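Local atomic coordinates of hypothetical protein Atu2144 (Agrobacterium tumefaciens, PDB entry 2ODF), a protein that is of unknown function but probably acts as an N-formylglutamate amidohydrolase-like enzyme of the zinc-exopeptidase clan, hydrolysing an amide bond. Residues A57-A62 against T152-T157; F156-H161 against E225-L230. All blocks are in the same frame, centred on the assembly; numbering follows the deposited sequence.

Read from the N terminus, the loop that leads into helix 62-73 comes first. Interaction 1 brings it against strand 149-156 and so closes a loop of 89 residues, which includes the long helix 116-143. The chain then runs straight on into interaction 2, where residues 156-161 meet 225-230 across a further 63 residues. The two closures follow one another, neither nested nor crossing, and share Phe156 and Thr157, where one contact ends and the next begins. Their centres lie about 8 Å apart. Strand 149-156 is tied at its C-terminal end to the helix-leading loop and to its parallel neighbour 220-227, the latter through a probable hydrogen bond between His154 O and Ile226 N.

Interaction 1 (A57-A62 against T152-T157); sequences AWDPGA and TIHSFT
Asp59 and Ser155 meet side chain to backbone, with one carboxylate oxygen of Asp59, OD2, reaching the backbone N of Ser155. The Asp59 CG stands anti to the carbonyl carbon (chi1 -73°), and from there OD2 accepts a hydrogen bond from Ser155 N at 2.9 Å. The N-H comes from above the carboxylate plane, 45° out of it. The same OD2 lies 3.3 Å from His154 CB, so the oxygen rests on the strand where His154 turns into Ser155. Ser155 adds its own side chain: with OG placed between the backbone N and the carbonyl carbon (chi1 72°), the hydroxyl donates to Pro60 O at 2.7 Å and packs 3.3 Å from Asp59 CB. Ser155 thus donates both bonds, one from its backbone N-H and one from its hydroxyl, to two acceptors on the loop in a buried setting. The strand is 149-156, a central parallel member of a mixed seven-stranded sheet, and the loop ends at Gly61, the N-cap residue of helix 62-73. A backbone bond from Ala62 N to Asp59 O folds the loop into a turn just ahead of that helix. Beyond it Ile153 CG2 packs 3.4 Å from Ala62 O, with a looser apolar touch on Ala62 CB at 4.2 Å. Asp59 OD1 makes a weak hydrogen bond with His33 ND1, and the rings of His33 and His154 meet edge-to-face.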
ATOM      1  N   ALA A  57      -5.056 -21.395  -2.124  1.00 18.75           N
ATOM      2  CA  ALA A  57      -4.060 -20.830  -1.217  1.00 18.53           C
ATOM      3  C   ALA A  57      -2.698 -20.564  -1.828  1.00 18.18           C
ATOM      4  O   ALA A  57      -1.930 -19.799  -1.257  1.00 18.20           O
ATOM      5  CB  ALA A  57      -3.892 -21.723  -0.003  1.00 17.89           C
ATOM      6  N   TRP A  58      -2.389 -21.186  -2.957  1.00 17.76           N
ATOM      7  CA  TRP A  58      -1.076 -21.068  -3.582  1.00 18.45           C
ATOM      8  C   TRP A  58      -1.094 -21.630  -5.002  1.00 18.25           C
ATOM      9  O   TRP A  58      -2.110 -22.161  -5.453  1.00 18.75           O
ATOM     10  CB  TRP A  58      -0.024 -21.791  -2.725  1.00 18.81           C
ATOM     11  CG  TRP A  58      -0.109 -23.289  -2.764  1.00 19.51           C
ATOM     12  CD1 TRP A  58      -1.231 -24.056  -2.840  1.00 19.98           C
ATOM     13  CD2 TRP A  58       0.987 -24.192  -2.733  1.00 20.26           C
ATOM     14  NE1 TRP A  58      -0.894 -25.369  -2.857  1.00 21.03           N
ATOM     15  CE2 TRP A  58       0.462 -25.484  -2.784  1.00 19.11           C
ATOM     16  CE3 TRP A  58       2.376 -24.028  -2.658  1.00 20.33           C
ATOM     17  CZ2 TRP A  58       1.275 -26.621  -2.769  1.00 21.76           C
ATOM     18  CZ3 TRP A  58       3.174 -25.144  -2.633  1.00 21.02           C
ATOM     19  CH2 TRP A  58       2.622 -26.431  -2.687  1.00 20.06           C
ATOM     20  N   ASP A  59       0.015 -21.458  -5.713  1.00 17.12           N
ATOM     21  CA  ASP A  59       0.249 -22.119  -7.009  1.00 17.51           C
ATOM     22  C   ASP A  59       1.088 -23.358  -6.706  1.00 17.29           C
ATOM     23  O   ASP A  59       2.327 -23.269  -6.572  1.00 17.26           O
ATOM     24  CB  ASP A  59       1.038 -21.216  -7.959  1.00 16.86           C
ATOM     25  CG  ASP A  59       0.231 -20.078  -8.518  1.00 18.36           C
ATOM     26  OD1 ASP A  59      -0.869 -19.753  -7.981  1.00 17.66           O
ATOM     27  OD2 ASP A  59       0.738 -19.441  -9.478  1.00 20.24           O
ATOM     28  N   PRO A  60       0.438 -24.531  -6.607  1.00 17.77           N
ATOM     29  CA  PRO A  60       1.206 -25.751  -6.336  1.00 18.09           C
ATOM     30  C   PRO A  60       2.226 -26.015  -7.427  1.00 18.10           C
ATOM     31  O   PRO A  60       1.915 -25.871  -8.616  1.00 18.60           O
ATOM     32  CB  PRO A  60       0.153 -26.875  -6.336  1.00 18.24           C
ATOM     33  CG  PRO A  60      -1.156 -26.250  -6.535  1.00 19.33           C
ATOM     34  CD  PRO A  60      -1.001 -24.784  -6.817  1.00 18.12           C
ATOM     35  N   GLY A  61       3.439 -26.348  -7.014  1.00 18.41           N
ATOM     36  CA  GLY A  61       4.516 -26.660  -7.942  1.00 18.19           C
ATOM     37  C   GLY A  61       5.367 -25.462  -8.325  1.00 18.15           C
ATOM     38  O   GLY A  61       6.485 -25.639  -8.743  1.00 16.66           O
ATOM     39  N   ALA A  62       4.815 -24.250  -8.222  1.00 17.00           N
ATOM     40  CA  ALA A  62       5.455 -23.068  -8.808  1.00 17.04           C
ATOM     41  C   ALA A  62       6.785 -22.692  -8.132  1.00 16.25           C
ATOM     42  O   ALA A  62       7.765 -22.407  -8.816  1.00 16.50           O
ATOM     43  CB  ALA A  62       4.470 -21.876  -8.819  1.00 16.79           C
ATOM     44  N   THR A 152       8.479 -14.231 -14.048  1.00 16.88           N
ATOM     45  CA  THR A 152       7.590 -14.707 -12.986  1.00 17.09           C
ATOM     46  C   THR A 152       7.079 -16.132 -13.276  1.00 16.90           C
ATOM     47  O   THR A 152       6.862 -16.531 -14.434  1.00 16.07           O
ATOM     48  CB  THR A 152       6.420 -13.741 -12.727  1.00 17.38           C
ATOM     49  OG1 THR A 152       5.411 -13.909 -13.714  1.00 18.54           O
ATOM     50  CG2 THR A 152       6.868 -12.278 -12.778  1.00 18.13           C
ATOM     51  N   ILE A 153       6.912 -16.896 -12.202  1.00 15.90           N
ATOM     52  CA  ILE A 153       6.558 -18.318 -12.300  1.00 16.64           C
ATOM     53  C   ILE A 153       5.257 -18.594 -11.570  1.00 16.62           C
ATOM     54  O   ILE A 153       5.138 -18.346 -10.357  1.00 16.92           O
ATOM     55  CB  ILE A 153       7.666 -19.230 -11.673  1.00 16.85           C
ATOM     56  CG1 ILE A 153       9.050 -18.947 -12.275  1.00 18.11           C
ATOM     57  CG2 ILE A 153       7.285 -20.692 -11.760  1.00 15.70           C
ATOM     58  CD1 ILE A 153       9.193 -19.208 -13.773  1.00 14.43           C
ATOM     59  N   HIS A 154       4.298 -19.145 -12.308  1.00 16.26           N
ATOM     60  CA  HIS A 154       2.954 -19.408 -11.826  1.00 16.96           C
ATOM     61  C   HIS A 154       2.513 -20.822 -12.247  1.00 16.73           C
ATOM     62  O   HIS A 154       3.041 -21.389 -13.227  1.00 16.90           O
ATOM     63  CB  HIS A 154       1.952 -18.422 -12.429  1.00 17.04           C
ATOM     64  CG  HIS A 154       2.023 -17.040 -11.854  1.00 18.86           C
ATOM     65  ND1 HIS A 154       3.090 -16.193 -12.072  1.00 22.63           N
ATOM     66  CD2 HIS A 154       1.160 -16.365 -11.060  1.00 18.33           C
ATOM     67  CE1 HIS A 154       2.862 -15.044 -11.454  1.00 21.63           C
ATOM     68  NE2 HIS A 154       1.706 -15.131 -10.821  1.00 23.26           N
ATOM     69  N   SER A 155       1.535 -21.369 -11.531  1.00 16.91           N
ATOM     70  CA  SER A 155       0.818 -22.554 -11.999  1.00 17.07           C
ATOM     71  C   SER A 155      -0.666 -22.297 -11.973  1.00 18.04           C
ATOM     72  O   SER A 155      -1.167 -21.378 -11.273  1.00 17.61           O
ATOM     73  CB  SER A 155       1.191 -23.850 -11.213  1.00 17.78           C
ATOM     74  OG  SER A 155       0.673 -23.888  -9.891  1.00 15.76           O
ATOM     75  N   PHE A 156      -1.371 -23.090 -12.770  1.00 19.06           N
ATOM     76  CA  PHE A 156      -2.794 -22.954 -12.925  1.00 19.91           C
ATOM     77  C   PHE A 156      -3.468 -24.307 -12.889  1.00 20.73           C
ATOM     78  O   PHE A 156      -2.882 -25.342 -13.200  1.00 20.27           O
ATOM     79  CB  PHE A 156      -3.181 -22.157 -14.190  1.00 20.39           C
ATOM     80  CG  PHE A 156      -2.769 -22.804 -15.498  1.00 21.05           C
ATOM     81  CD1 PHE A 156      -1.504 -22.596 -16.025  1.00 20.29           C
ATOM     82  CD2 PHE A 156      -3.672 -23.582 -16.221  1.00 21.06           C
ATOM     83  CE1 PHE A 156      -1.125 -23.184 -17.261  1.00 20.39           C
ATOM     84  CE2 PHE A 156      -3.291 -24.177 -17.458  1.00 19.47           C
ATOM     85  CZ  PHE A 156      -2.019 -23.940 -17.968  1.00 19.35           C
ATOM     86  N   THR A 157      -4.710 -24.268 -12.450  1.00 21.67           N
ATOM     87  CA  THR A 157      -5.517 -25.453 -12.239  1.00 22.66           C
ATOM     88  C   THR A 157      -6.015 -26.022 -13.591  1.00 22.81           C
ATOM     89  O   THR A 157      -6.380 -25.278 -14.494  1.00 22.37           O
ATOM     90  CB  THR A 157      -6.664 -25.080 -11.281  1.00 23.08           C
ATOM     91  OG1 THR A 157      -7.154 -26.251 -10.630  1.00 25.88           O
ATOM     92  CG2 THR A 157      -7.755 -24.376 -12.020  1.00 20.84           C
TER

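Interaction 2 (F156-H161 against E225-L230); sequences FTPVYH and EIRNDL
Phe156 and Arg227 form a parallel beta bridge where two neighbouring strands of the central sheet end, and side-chain packing on the face carrying both residues reinforces it. Phe156 N donates to Ile226 O at 3.0 Å, and Phe156 O accepts from Asn228 N at 2.7 Å, so the two bonds straddle Arg227. With CG between the backbone N and the carbonyl carbon (chi1 63°), the Phe156 ring spreads over the arginine backbone: Arg227 CA lies over the ring centre, and Arg227 CB makes a CH-pi contact 3.9 Å from the centroid. At the ring edge, close to its plane, Glu225 OE1 approaches Phe156 CD1 to 3.3 Å, the carboxylate turned 83° from the ring.

Further on, Arg227 grips Asp229 side-on in a salt bridge, NE to OD1 at 2.7 Å and NH2 to OD2 at 3.0 Å; both oxygens lie near the guanidinium plane and use their syn lone pairs, which fixes the rotation of the group. Pro158 CG packs 3.5 Å from Asp229 OD1. A water links Thr157 OG1 and Asn228 ND2.

Strand 169-172 lies beyond strand 220-227 in the sheet, with Ile226 packing on Ile169, while Pro158 and Arg227 both touch Phe164 of the short strand 163-164.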
ATOM      1  N   PHE A 156      -1.371 -23.090 -12.770  1.00 19.06           N
ATOM      2  CA  PHE A 156      -2.794 -22.954 -12.925  1.00 19.91           C
ATOM      3  C   PHE A 156      -3.468 -24.307 -12.889  1.00 20.73           C
ATOM      4  O   PHE A 156      -2.882 -25.342 -13.200  1.00 20.27           O
ATOM      5  CB  PHE A 156      -3.181 -22.157 -14.190  1.00 20.39           C
ATOM      6  CG  PHE A 156      -2.769 -22.804 -15.498  1.00 21.05           C
ATOM      7  CD1 PHE A 156      -1.504 -22.596 -16.025  1.00 20.29           C
ATOM      8  CD2 PHE A 156      -3.672 -23.582 -16.221  1.00 21.06           C
ATOM      9  CE1 PHE A 156      -1.125 -23.184 -17.261  1.00 20.39           C
ATOM     10  CE2 PHE A 156      -3.291 -24.177 -17.458  1.00 19.47           C
ATOM     11  CZ  PHE A 156      -2.019 -23.940 -17.968  1.00 19.35           C
ATOM     12  N   THR A 157      -4.710 -24.268 -12.450  1.00 21.67           N
ATOM     13  CA  THR A 157      -5.517 -25.453 -12.239  1.00 22.66           C
ATOM     14  C   THR A 157      -6.015 -26.022 -13.591  1.00 22.81           C
ATOM     15  O   THR A 157      -6.380 -25.278 -14.494  1.00 22.37           O
ATOM     16  CB  THR A 157      -6.664 -25.080 -11.281  1.00 23.08           C
ATOM     17  OG1 THR A 157      -7.154 -26.251 -10.630  1.00 25.88           O
ATOM     18  CG2 THR A 157      -7.755 -24.376 -12.020  1.00 20.84           C
ATOM     19  N   PRO A 158      -5.982 -27.357 -13.756  1.00 23.95           N
ATOM     20  CA  PRO A 158      -6.426 -27.932 -15.035  1.00 25.42           C
ATOM     21  C   PRO A 158      -7.910 -27.753 -15.382  1.00 26.45           C
ATOM     22  O   PRO A 158      -8.236 -27.696 -16.550  1.00 27.37           O
ATOM     23  CB  PRO A 158      -6.113 -29.425 -14.896  1.00 24.79           C
ATOM     24  CG  PRO A 158      -5.250 -29.575 -13.716  1.00 25.32           C
ATOM     25  CD  PRO A 158      -5.460 -28.381 -12.828  1.00 24.07           C
ATOM     26  N   VAL A 159      -8.796 -27.710 -14.389  1.00 28.39           N
ATOM     27  CA  VAL A 159     -10.227 -27.468 -14.647  1.00 29.89           C
ATOM     28  C   VAL A 159     -10.624 -26.092 -14.103  1.00 31.80           C
ATOM     29  O   VAL A 159     -10.404 -25.806 -12.920  1.00 31.91           O
ATOM     30  CB  VAL A 159     -11.121 -28.555 -13.999  1.00 29.78           C
ATOM     31  CG1 VAL A 159     -12.604 -28.182 -14.136  1.00 27.38           C
ATOM     32  CG2 VAL A 159     -10.829 -29.933 -14.603  1.00 28.66           C
ATOM     33  N   TYR A 160     -11.195 -25.264 -14.975  1.00 34.51           N
ATOM     34  CA  TYR A 160     -11.654 -23.925 -14.619  1.00 36.09           C
ATOM     35  C   TYR A 160     -13.057 -23.709 -15.198  1.00 37.28           C
ATOM     36  O   TYR A 160     -13.257 -23.825 -16.408  1.00 37.95           O
ATOM     37  CB  TYR A 160     -10.690 -22.855 -15.159  1.00 37.71           C
ATOM     38  CG  TYR A 160     -10.903 -21.465 -14.578  1.00 37.41           C
ATOM     39  CD1 TYR A 160     -10.650 -21.216 -13.239  1.00 39.54           C
ATOM     40  CD2 TYR A 160     -11.344 -20.402 -15.378  1.00 40.31           C
ATOM     41  CE1 TYR A 160     -10.834 -19.965 -12.699  1.00 40.34           C
ATOM     42  CE2 TYR A 160     -11.536 -19.136 -14.846  1.00 39.25           C
ATOM     43  CZ  TYR A 160     -11.278 -18.926 -13.502  1.00 40.58           C
ATOM     44  OH  TYR A 160     -11.458 -17.683 -12.921  1.00 41.40           O
ATOM     45  N   HIS A 161     -14.020 -23.447 -14.314  1.00 38.48           N
ATOM     46  CA  HIS A 161     -15.412 -23.173 -14.706  1.00 38.63           C
ATOM     47  C   HIS A 161     -15.960 -24.187 -15.707  1.00 38.54           C
ATOM     48  O   HIS A 161     -16.465 -23.814 -16.766  1.00 39.09           O
ATOM     49  CB  HIS A 161     -15.530 -21.748 -15.272  1.00 39.75           C
ATOM     50  CG  HIS A 161     -15.163 -20.670 -14.296  1.00 40.43           C
ATOM     51  ND1 HIS A 161     -14.912 -19.370 -14.682  1.00 40.88           N
ATOM     52  CD2 HIS A 161     -15.007 -20.702 -12.950  1.00 42.46           C
ATOM     53  CE1 HIS A 161     -14.611 -18.649 -13.614  1.00 42.89           C
ATOM     54  NE2 HIS A 161     -14.659 -19.436 -12.551  1.00 43.16           N
ATOM     55  N   GLU A 225       3.163 -19.566 -17.046  1.00 16.77           N
ATOM     56  CA  GLU A 225       2.094 -20.338 -16.440  1.00 17.10           C
ATOM     57  C   GLU A 225       2.290 -21.821 -16.790  1.00 17.23           C
ATOM     58  O   GLU A 225       2.472 -22.157 -17.954  1.00 18.50           O
ATOM     59  CB  GLU A 225       0.761 -19.866 -17.010  1.00 17.63           C
ATOM     60  CG  GLU A 225       0.195 -18.647 -16.353  1.00 18.94           C
ATOM     61  CD  GLU A 225      -0.472 -18.917 -15.046  1.00 20.84           C
ATOM     62  OE1 GLU A 225      -0.234 -19.960 -14.421  1.00 20.45           O
ATOM     63  OE2 GLU A 225      -1.229 -18.043 -14.609  1.00 26.97           O
ATOM     64  N   ILE A 226       2.243 -22.685 -15.782  1.00 16.89           N
ATOM     65  CA  ILE A 226       2.385 -24.126 -15.949  1.00 17.26           C
ATOM     66  C   ILE A 226       1.152 -24.805 -15.387  1.00 17.52           C
ATOM     67  O   ILE A 226       0.795 -24.590 -14.222  1.00 18.84           O
ATOM     68  CB  ILE A 226       3.611 -24.617 -15.192  1.00 17.17           C
ATOM     69  CG1 ILE A 226       4.853 -23.816 -15.588  1.00 16.78           C
ATOM     70  CG2 ILE A 226       3.819 -26.127 -15.380  1.00 15.87           C
ATOM     71  CD1 ILE A 226       5.958 -23.938 -14.571  1.00 16.33           C
ATOM     72  N   ARG A 227       0.495 -25.662 -16.167  1.00 18.29           N
ATOM     73  CA  ARG A 227      -0.676 -26.366 -15.647  1.00 18.88           C
ATOM     74  C   ARG A 227      -0.232 -27.281 -14.495  1.00 19.37           C
ATOM     75  O   ARG A 227       0.738 -28.034 -14.631  1.00 19.77           O
ATOM     76  CB  ARG A 227      -1.396 -27.126 -16.763  1.00 18.81           C
ATOM     77  CG  ARG A 227      -2.855 -27.415 -16.467  1.00 19.55           C
ATOM     78  CD  ARG A 227      -3.504 -28.198 -17.602  1.00 20.93           C
ATOM     79  NE  ARG A 227      -2.892 -29.528 -17.733  1.00 22.97           N
ATOM     80  CZ  ARG A 227      -2.851 -30.261 -18.848  1.00 23.40           C
ATOM     81  NH1 ARG A 227      -3.387 -29.839 -19.978  1.00 24.55           N
ATOM     82  NH2 ARG A 227      -2.254 -31.441 -18.814  1.00 23.60           N
ATOM     83  N   ASN A 228      -0.920 -27.222 -13.347  1.00 19.14           N
ATOM     84  CA  ASN A 228      -0.262 -27.691 -12.115  1.00 19.58           C
ATOM     85  C   ASN A 228      -0.082 -29.211 -12.033  1.00 19.33           C
ATOM     86  O   ASN A 228       0.792 -29.677 -11.327  1.00 18.41           O
ATOM     87  CB  ASN A 228      -0.870 -27.090 -10.820  1.00 19.71           C
ATOM     88  CG  ASN A 228      -2.226 -27.646 -10.469  1.00 20.89           C
ATOM     89  OD1 ASN A 228      -2.467 -28.845 -10.621  1.00 21.14           O
ATOM     90  ND2 ASN A 228      -3.136 -26.770  -9.940  1.00 20.80           N
ATOM     91  N   ASP A 229      -0.886 -29.963 -12.784  1.00 20.49           N
ATOM     92  CA  ASP A 229      -0.712 -31.430 -12.877  1.00 20.85           C
ATOM     93  C   ASP A 229       0.620 -31.866 -13.477  1.00 21.45           C
ATOM     94  O   ASP A 229       1.083 -32.982 -13.226  1.00 22.56           O
ATOM     95  CB  ASP A 229      -1.876 -32.073 -13.655  1.00 20.84           C
ATOM     96  CG  ASP A 229      -1.964 -31.588 -15.075  1.00 21.93           C
ATOM     97  OD1 ASP A 229      -2.185 -30.387 -15.270  1.00 21.54           O
ATOM     98  OD2 ASP A 229      -1.832 -32.414 -16.004  1.00 23.12           O
ATOM     99  N   LEU A 230       1.263 -30.974 -14.225  1.00 21.35           N
ATOM    100  CA  LEU A 230       2.530 -31.264 -14.863  1.00 21.42           C
ATOM    101  C   LEU A 230       3.691 -31.105 -13.893  1.00 21.00           C
ATOM    102  O   LEU A 230       4.817 -31.482 -14.190  1.00 20.45           O
ATOM    103  CB  LEU A 230       2.730 -30.342 -16.070  1.00 21.42           C
ATOM    104  CG  LEU A 230       1.714 -30.452 -17.202  1.00 23.62           C
ATOM    105  CD1 LEU A 230       1.896 -29.275 -18.186  1.00 25.12           C
ATOM    106  CD2 LEU A 230       1.820 -31.807 -17.905  1.00 24.17           C
TER
HETATM  107  O   HOH W   1      -5.696 -27.764  -8.638  1.00 31.65           O